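Local structure of phytase (Debaryomyces castellii, 2GFI) at the interface of chains A and B. The protein hydrolyses phytate (inositol hexakisphosphate) as a 3-phytase of the histidine acid phosphatase family, releasing phosphate. Coordinates in Å, arbitrary orientation; residue numbers count along the deposited sequence, not the author numbering. Chains: chain A/B, phytase.

Contact 1: the interface of chains A and B. Residues chain A 43, 139-140, 143, 374, 394; chain B 19-20.
B:Asp19 reaches into chain A and meets A:Arg374, with A:Lys139 and A:Ala143 of helix 133-148 along its flank. It buries far more surface than its neighbours here, 82 Å². The torsion chi1 of 61° sets CG of B:Asp19 between its backbone N and carbonyl carbon, and the carboxylate then faces the arginine. OD2 of B:Asp19 forms a salt bridge with NH1 of A:Arg374 at 3.3 Å. The carboxylate comes to the edge of the guanidinium, but the two planes stand 80° apart. The guanidinium is held between rings of its own chain: A:Tyr43 over one face, with NH2 above the phenol centre, and A:His140 over the other. A water joins NH1 of A:Arg374, at 3.0 Å, to the backbone O of B:Asp19, at 2.7 Å. On the helix side, CB of B:Asp19 packs 3.7 Å from CB of A:Lys139. The extended chain of A:Lys139 then carries NZ to O of B:Leu20 at 3.0 Å, a hydrogen bond arriving from above the carbonyl plane. CD2 of B:Leu20 abuts the ring edge of A:Tyr43, 3.9 Å from its CD2. A:Asp394, whose OD2 takes the A:Tyr43 hydroxyl, stands near the B:Asp19 carboxylate, and the nearby arginine probably tempers that like-charge pair. In the deposited assembly the site plugs the partner's N-terminal segment into chain A, its centre about 11 Å from the nucleophile A:His70; the structure alone does not show whether the pairing serves the enzyme in solution.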
loop_
_atom_site.group_PDB
_atom_site.type_symbol
_atom_site.label_atom_id
_atom_site.label_comp_id
_atom_site.label_asym_id
_atom_site.label_seq_id
_atom_site.Cartn_x
_atom_site.Cartn_y
_atom_site.Cartn_z
ATOM N N TYR A 43 7.849 -15.130 -7.641
ATOM C CA TYR A 43 8.393 -14.033 -8.416
ATOM C C TYR A 43 8.449 -12.758 -7.591
ATOM O O TYR A 43 7.532 -12.466 -6.802
ATOM C CB TYR A 43 7.514 -13.756 -9.651
ATOM C CG TYR A 43 8.083 -12.649 -10.487
ATOM C CD1 TYR A 43 9.311 -12.794 -11.114
ATOM C CD2 TYR A 43 7.407 -11.442 -10.622
ATOM C CE1 TYR A 43 9.845 -11.765 -11.870
ATOM C CE2 TYR A 43 7.926 -10.418 -11.382
ATOM C CZ TYR A 43 9.138 -10.576 -11.991
ATOM O OH TYR A 43 9.646 -9.508 -12.735
ATOM N N LYS A 139 -0.153 -14.397 -16.546
ATOM C CA LYS A 139 -0.303 -12.937 -16.341
ATOM C C LYS A 139 0.814 -12.192 -17.040
ATOM O O LYS A 139 0.597 -11.081 -17.552
ATOM C CB LYS A 139 -0.277 -12.560 -14.857
ATOM C CG LYS A 139 -1.426 -13.042 -14.055
ATOM C CD LYS A 139 -1.313 -12.493 -12.627
ATOM C CE LYS A 139 -2.527 -12.858 -11.777
ATOM N NZ LYS A 139 -2.146 -12.858 -10.336
ATOM N N HIS A 140 2.017 -12.795 -17.011
ATOM C CA HIS A 140 3.173 -12.249 -17.678
ATOM C C HIS A 140 2.925 -12.178 -19.203
ATOM O O HIS A 140 3.170 -11.153 -19.821
ATOM C CB HIS A 140 4.447 -13.057 -17.374
ATOM C CG HIS A 140 5.689 -12.457 -17.971
ATOM N ND1 HIS A 140 6.890 -13.129 -18.042
ATOM C CD2 HIS A 140 5.900 -11.250 -18.558
ATOM C CE1 HIS A 140 7.795 -12.358 -18.626
ATOM N NE2 HIS A 140 7.224 -11.204 -18.937
ATOM N N ALA A 143 0.610 -9.297 -20.006
ATOM C CA ALA A 143 1.272 -8.031 -19.794
ATOM C C ALA A 143 2.221 -7.791 -20.935
ATOM O O ALA A 143 2.422 -6.661 -21.390
ATOM C CB ALA A 143 2.053 -8.058 -18.454
ATOM N N ARG A 374 12.406 -13.086 -15.612
ATOM C CA ARG A 374 12.238 -12.588 -16.944
ATOM C C ARG A 374 13.409 -11.695 -17.279
ATOM O O ARG A 374 13.668 -10.695 -16.612
ATOM C CB ARG A 374 10.884 -11.855 -17.097
ATOM C CG ARG A 374 10.586 -10.806 -16.018
ATOM C CD ARG A 374 9.128 -10.601 -15.728
ATOM N NE ARG A 374 8.607 -11.783 -15.071
ATOM C CZ ARG A 374 7.346 -11.978 -14.704
ATOM N NH1 ARG A 374 6.412 -11.051 -14.927
ATOM N NH2 ARG A 374 7.032 -13.106 -14.076
ATOM N N ASP A 394 11.464 -6.762 -14.511
ATOM C CA ASP A 394 10.698 -5.543 -14.544
ATOM C C ASP A 394 11.444 -4.281 -14.186
ATOM O O ASP A 394 10.814 -3.278 -13.888
ATOM C CB ASP A 394 9.432 -5.657 -13.722
ATOM C CG ASP A 394 8.488 -6.643 -14.277
ATOM O OD1 ASP A 394 8.186 -6.535 -15.491
ATOM O OD2 ASP A 394 7.968 -7.548 -13.577
ATOM N N ASP B 19 0.954 -7.805 -13.492
ATOM C CA ASP B 19 1.094 -9.238 -13.691
ATOM C C ASP B 19 1.505 -9.995 -12.417
ATOM O O ASP B 19 2.028 -11.092 -12.491
ATOM C CB ASP B 19 1.926 -9.561 -14.935
ATOM C CG ASP B 19 3.329 -9.024 -14.862
ATOM O OD1 ASP B 19 3.775 -8.647 -13.742
ATOM O OD2 ASP B 19 4.072 -8.929 -15.888
ATOM N N LEU B 20 1.181 -9.410 -11.255
ATOM C CA LEU B 20 1.567 -9.933 -9.938
ATOM C C LEU B 20 0.390 -10.587 -9.264
ATOM O O LEU B 20 -0.761 -10.332 -9.607
ATOM C CB LEU B 20 2.095 -8.793 -9.049
ATOM C CG LEU B 20 3.327 -8.077 -9.647
ATOM C CD1 LEU B 20 3.812 -7.028 -8.683
ATOM C CD2 LEU B 20 4.445 -9.014 -10.027
HETATM O O HOH W 1 3.868 -12.353 -14.038
#

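Contact 2: the interface of chains A and B. Residues chain A 42, 72, 130-131, 139; chain B 20-22, 25.
B:Ala21 has helix-like backbone torsions and B:Ser22 extended ones, a turn leading into the 3-10 helix 23-25 that sets the B:Ala21 methyl against the backbone of A:Ile130, with CB 3.2 Å from O. CB of B:Ala21 also sits 4.0 Å from CD1 of A:Ile130 and meets the ring of A:Tyr131 at CD1. That ring is covered on one face by CG1 of A:Ile130, which probably helps fix its rotation. B:Gln25 reaches the ring's edge: its OE1 lies in the ring plane, 3.8 Å from CE1 of A:Tyr131, with the amide turned 88° to the phenol. OE1 of B:Gln25 is fixed from within chain B, accepting from N of B:Ala21 at 2.8 Å and from N of B:Ser22 at 2.9 Å, the latter on a lone pair in the carbonyl plane. Gripped by two N-H groups, the amide sends NE2 the other way, towards A:Pro42 and A:Glu72. A water spans the gap, 3.2 Å from NE2 of B:Gln25 and 2.5 Å from OE2 of A:Glu72. CB of B:Ser22 rests 3.7 Å from the A:Tyr131 hydroxyl OH. A:Glu72 belongs to the RHGxRxP signature that carries the nucleophilic histidine; in this assembly the site links the partner's N-terminal turn to it through water, and may so couple the partner to the active-site loop.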
loop_
_atom_site.group_PDB
_atom_site.type_symbol
_atom_site.label_atom_id
_atom_site.label_comp_id
_atom_site.label_asym_id
_atom_site.label_seq_id
_atom_site.Cartn_x
_atom_site.Cartn_y
_atom_site.Cartn_z
ATOM N N PRO A 42 8.221 -17.132 -4.535
ATOM C CA PRO A 42 7.541 -16.545 -5.687
ATOM C C PRO A 42 8.323 -15.439 -6.428
ATOM O O PRO A 42 9.320 -14.894 -5.907
ATOM C CB PRO A 42 6.214 -16.028 -5.101
ATOM C CG PRO A 42 5.974 -16.968 -3.917
ATOM C CD PRO A 42 7.377 -17.082 -3.329
ATOM N N GLU A 72 6.900 -20.313 -10.612
ATOM C CA GLU A 72 6.917 -20.977 -9.331
ATOM C C GLU A 72 6.565 -22.455 -9.486
ATOM O O GLU A 72 5.712 -22.823 -10.284
ATOM C CB GLU A 72 5.949 -20.305 -8.353
ATOM C CG GLU A 72 6.343 -18.889 -7.917
ATOM C CD GLU A 72 5.881 -17.767 -8.861
ATOM O OE1 GLU A 72 5.682 -17.979 -10.073
ATOM O OE2 GLU A 72 5.719 -16.629 -8.390
ATOM N N ILE A 130 -2.017 -18.356 -4.576
ATOM C CA ILE A 130 -2.026 -17.236 -5.534
ATOM C C ILE A 130 -0.692 -17.113 -6.273
ATOM O O ILE A 130 -0.640 -16.512 -7.330
ATOM C CB ILE A 130 -2.422 -15.906 -4.828
ATOM C CG1 ILE A 130 -1.320 -15.454 -3.856
ATOM C CG2 ILE A 130 -3.765 -16.083 -4.126
ATOM C CD1 ILE A 130 -1.471 -14.043 -3.413
ATOM N N TYR A 131 0.373 -17.669 -5.689
ATOM C CA TYR A 131 1.719 -17.580 -6.243
ATOM C C TYR A 131 2.011 -18.669 -7.295
ATOM O O TYR A 131 3.152 -18.898 -7.667
ATOM C CB TYR A 131 2.735 -17.639 -5.114
ATOM C CG TYR A 131 2.553 -16.490 -4.144
ATOM C CD1 TYR A 131 2.728 -15.157 -4.565
ATOM C CD2 TYR A 131 2.228 -16.735 -2.808
ATOM C CE1 TYR A 131 2.575 -14.129 -3.695
ATOM C CE2 TYR A 131 2.058 -15.731 -1.946
ATOM C CZ TYR A 131 2.229 -14.413 -2.369
ATOM O OH TYR A 131 2.018 -13.393 -1.449
ATOM N N LYS A 139 -0.153 -14.397 -16.546
ATOM C CA LYS A 139 -0.303 -12.937 -16.341
ATOM C C LYS A 139 0.814 -12.192 -17.040
ATOM O O LYS A 139 0.597 -11.081 -17.552
ATOM C CB LYS A 139 -0.277 -12.560 -14.857
ATOM C CG LYS A 139 -1.426 -13.042 -14.055
ATOM C CD LYS A 139 -1.313 -12.493 -12.627
ATOM C CE LYS A 139 -2.527 -12.858 -11.777
ATOM N NZ LYS A 139 -2.146 -12.858 -10.336
ATOM N N LEU B 20 1.181 -9.410 -11.255
ATOM C CA LEU B 20 1.567 -9.933 -9.938
ATOM C C LEU B 20 0.390 -10.587 -9.264
ATOM O O LEU B 20 -0.761 -10.332 -9.607
ATOM C CB LEU B 20 2.095 -8.793 -9.049
ATOM C CG LEU B 20 3.327 -8.077 -9.647
ATOM C CD1 LEU B 20 3.812 -7.028 -8.683
ATOM C CD2 LEU B 20 4.445 -9.014 -10.027
ATOM N N ALA B 21 0.685 -11.436 -8.297
ATOM C CA ALA B 21 -0.317 -12.069 -7.464
ATOM C C ALA B 21 -0.561 -11.126 -6.311
ATOM O O ALA B 21 -1.715 -10.863 -5.934
ATOM C CB ALA B 21 0.213 -13.434 -6.938
ATOM N N SER B 22 0.551 -10.603 -5.776
ATOM C CA SER B 22 0.530 -9.711 -4.629
ATOM C C SER B 22 1.220 -8.418 -4.998
ATOM O O SER B 22 2.236 -8.445 -5.676
ATOM C CB SER B 22 1.295 -10.349 -3.466
ATOM O OG SER B 22 1.485 -9.424 -2.396
ATOM N N GLN B 25 4.885 -8.118 -4.529
ATOM C CA GLN B 25 5.871 -8.650 -5.482
ATOM C C GLN B 25 6.491 -7.539 -6.334
ATOM O O GLN B 25 7.485 -7.767 -7.026
ATOM C CB GLN B 25 5.250 -9.719 -6.367
ATOM C CG GLN B 25 4.845 -10.948 -5.591
ATOM C CD GLN B 25 4.177 -11.949 -6.489
ATOM O OE1 GLN B 25 2.968 -11.868 -6.723
ATOM N NE2 GLN B 25 4.966 -12.892 -7.026
HETATM O O HOH W 2 3.678 -15.197 -8.781
#

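Contact 3: the interface of chains A and B. Residues chain A 21-22, 24-25; chain B 8-9, 34, 131.
A:Gln24 and B:Leu9 make one tight part of this contact: OE1 of A:Gln24 accepts the backbone N-H of B:Leu9, at 2.7 Å from N. The donor lies in the carbonyl plane, though the bond bends to 140° at H. The extended glutamine chain lays its oxygen close to the leucine side chain as well, OE1 of A:Gln24 standing 3.3 Å from CB of B:Leu9, while CD1 of B:Leu9 packs 4.0 Å from CB of A:Gln24. At the other end A:Gln25 presents its amide to B:Tyr131, nearly perpendicular to the phenol. OE1 of A:Gln25 lies at the ring edge, in its plane, and CE1 of B:Tyr131 stands 3.8 Å from CD of A:Gln25. That OE1 binds the N-H groups of A:Ala21 and A:Ser22, so the turn holds the amide before it meets the partner. CB of A:Ser22 packs 3.6 Å from OH of B:Tyr131, and the A:Ala21 methyl also touches the ring. The fit is looser at B:Ile34, which buries very little; its CD1 comes no nearer than 4.4 Å to CG of A:Gln25. OG of A:Ser22, anti to its N at chi1 173°, turns inward and accepts from N of A:Gln24 at 3.1 Å. The site clips the 3-10 turn 23-25 of one chain between the partner's N-terminal stretch and B:Tyr131, which probably helps hold this pair together in the assembly.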
loop_
_atom_site.group_PDB
_atom_site.type_symbol
_atom_site.label_atom_id
_atom_site.label_comp_id
_atom_site.label_asym_id
_atom_site.label_seq_id
_atom_site.Cartn_x
_atom_site.Cartn_y
_atom_site.Cartn_z
ATOM N N ALA A 21 5.173 11.174 7.051
ATOM C CA ALA A 21 3.972 11.920 6.671
ATOM C C ALA A 21 3.204 11.062 5.705
ATOM O O ALA A 21 1.987 10.968 5.775
ATOM C CB ALA A 21 4.378 13.241 6.027
ATOM N N SER A 22 3.952 10.413 4.808
ATOM C CA SER A 22 3.385 9.553 3.818
ATOM C C SER A 22 4.023 8.169 3.922
ATOM O O SER A 22 5.226 8.066 4.113
ATOM C CB SER A 22 3.667 10.122 2.427
ATOM O OG SER A 22 3.251 9.201 1.442
ATOM N N GLN A 24 4.645 6.425 1.579
ATOM C CA GLN A 24 5.609 6.348 0.494
ATOM C C GLN A 24 7.001 6.847 0.881
ATOM O O GLN A 24 7.934 6.694 0.092
ATOM C CB GLN A 24 5.128 7.055 -0.779
ATOM C CG GLN A 24 3.868 6.508 -1.324
ATOM C CD GLN A 24 3.346 7.300 -2.501
ATOM O OE1 GLN A 24 3.778 8.399 -2.753
ATOM N NE2 GLN A 24 2.411 6.743 -3.211
ATOM N N GLN A 25 7.160 7.411 2.079
ATOM C CA GLN A 25 8.493 7.761 2.559
ATOM C C GLN A 25 9.181 6.545 3.144
ATOM O O GLN A 25 10.336 6.645 3.500
ATOM C CB GLN A 25 8.441 8.891 3.611
ATOM C CG GLN A 25 7.903 10.217 3.011
ATOM C CD GLN A 25 7.674 11.246 4.059
ATOM O OE1 GLN A 25 6.651 11.219 4.748
ATOM N NE2 GLN A 25 8.609 12.172 4.196
ATOM N N GLY B 8 0.953 11.617 -4.876
ATOM C CA GLY B 8 1.957 10.798 -4.260
ATOM C C GLY B 8 3.312 11.141 -4.815
ATOM O O GLY B 8 3.492 12.145 -5.481
ATOM N N LEU B 9 4.264 10.255 -4.585
ATOM C CA LEU B 9 5.676 10.568 -4.771
ATOM C C LEU B 9 6.271 9.621 -5.789
ATOM O O LEU B 9 7.468 9.675 -6.115
ATOM C CB LEU B 9 6.371 10.376 -3.429
ATOM C CG LEU B 9 5.974 11.317 -2.297
ATOM C CD1 LEU B 9 6.535 10.779 -0.947
ATOM C CD2 LEU B 9 6.495 12.716 -2.591
ATOM N N ILE B 34 11.538 11.564 -4.533
ATOM C CA ILE B 34 12.482 12.082 -3.543
ATOM C C ILE B 34 13.895 11.584 -3.794
ATOM O O ILE B 34 14.871 12.314 -3.612
ATOM C CB ILE B 34 12.005 11.710 -2.116
ATOM C CG1 ILE B 34 10.640 12.396 -1.806
ATOM C CG2 ILE B 34 13.066 12.021 -1.125
ATOM C CD1 ILE B 34 10.058 12.065 -0.376
ATOM N N TYR B 131 4.645 17.456 4.644
ATOM C CA TYR B 131 6.081 17.209 4.710
ATOM C C TYR B 131 6.820 18.260 5.510
ATOM O O TYR B 131 8.023 18.364 5.377
ATOM C CB TYR B 131 6.693 17.083 3.297
ATOM C CG TYR B 131 5.984 16.011 2.503
ATOM C CD1 TYR B 131 6.101 14.644 2.866
ATOM C CD2 TYR B 131 5.178 16.348 1.411
ATOM C CE1 TYR B 131 5.446 13.654 2.148
ATOM C CE2 TYR B 131 4.526 15.383 0.689
ATOM C CZ TYR B 131 4.648 14.030 1.084
ATOM O OH TYR B 131 3.957 13.074 0.384
#

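Contacts 1 and 2 are adjacent, about 8 Å between the centres of their C-alpha atoms, and share A:Lys139 and B:Leu20; contact 3 lies about 26 Å from either. Contact 3 repeats part of contact 2 with the chains exchanged, the 21-25 turn meeting A:Tyr131 in contact 2 and B:Tyr131 in contact 3, as the two-fold demands. Each chain thus lends its N-terminal segment to the other. Contacts 1 and 2 are centred about 11 Å from A:His70, so the exchange brings partner residues near each catalytic centre. The deposited assembly holds four chains, and this reciprocal embrace may help build it.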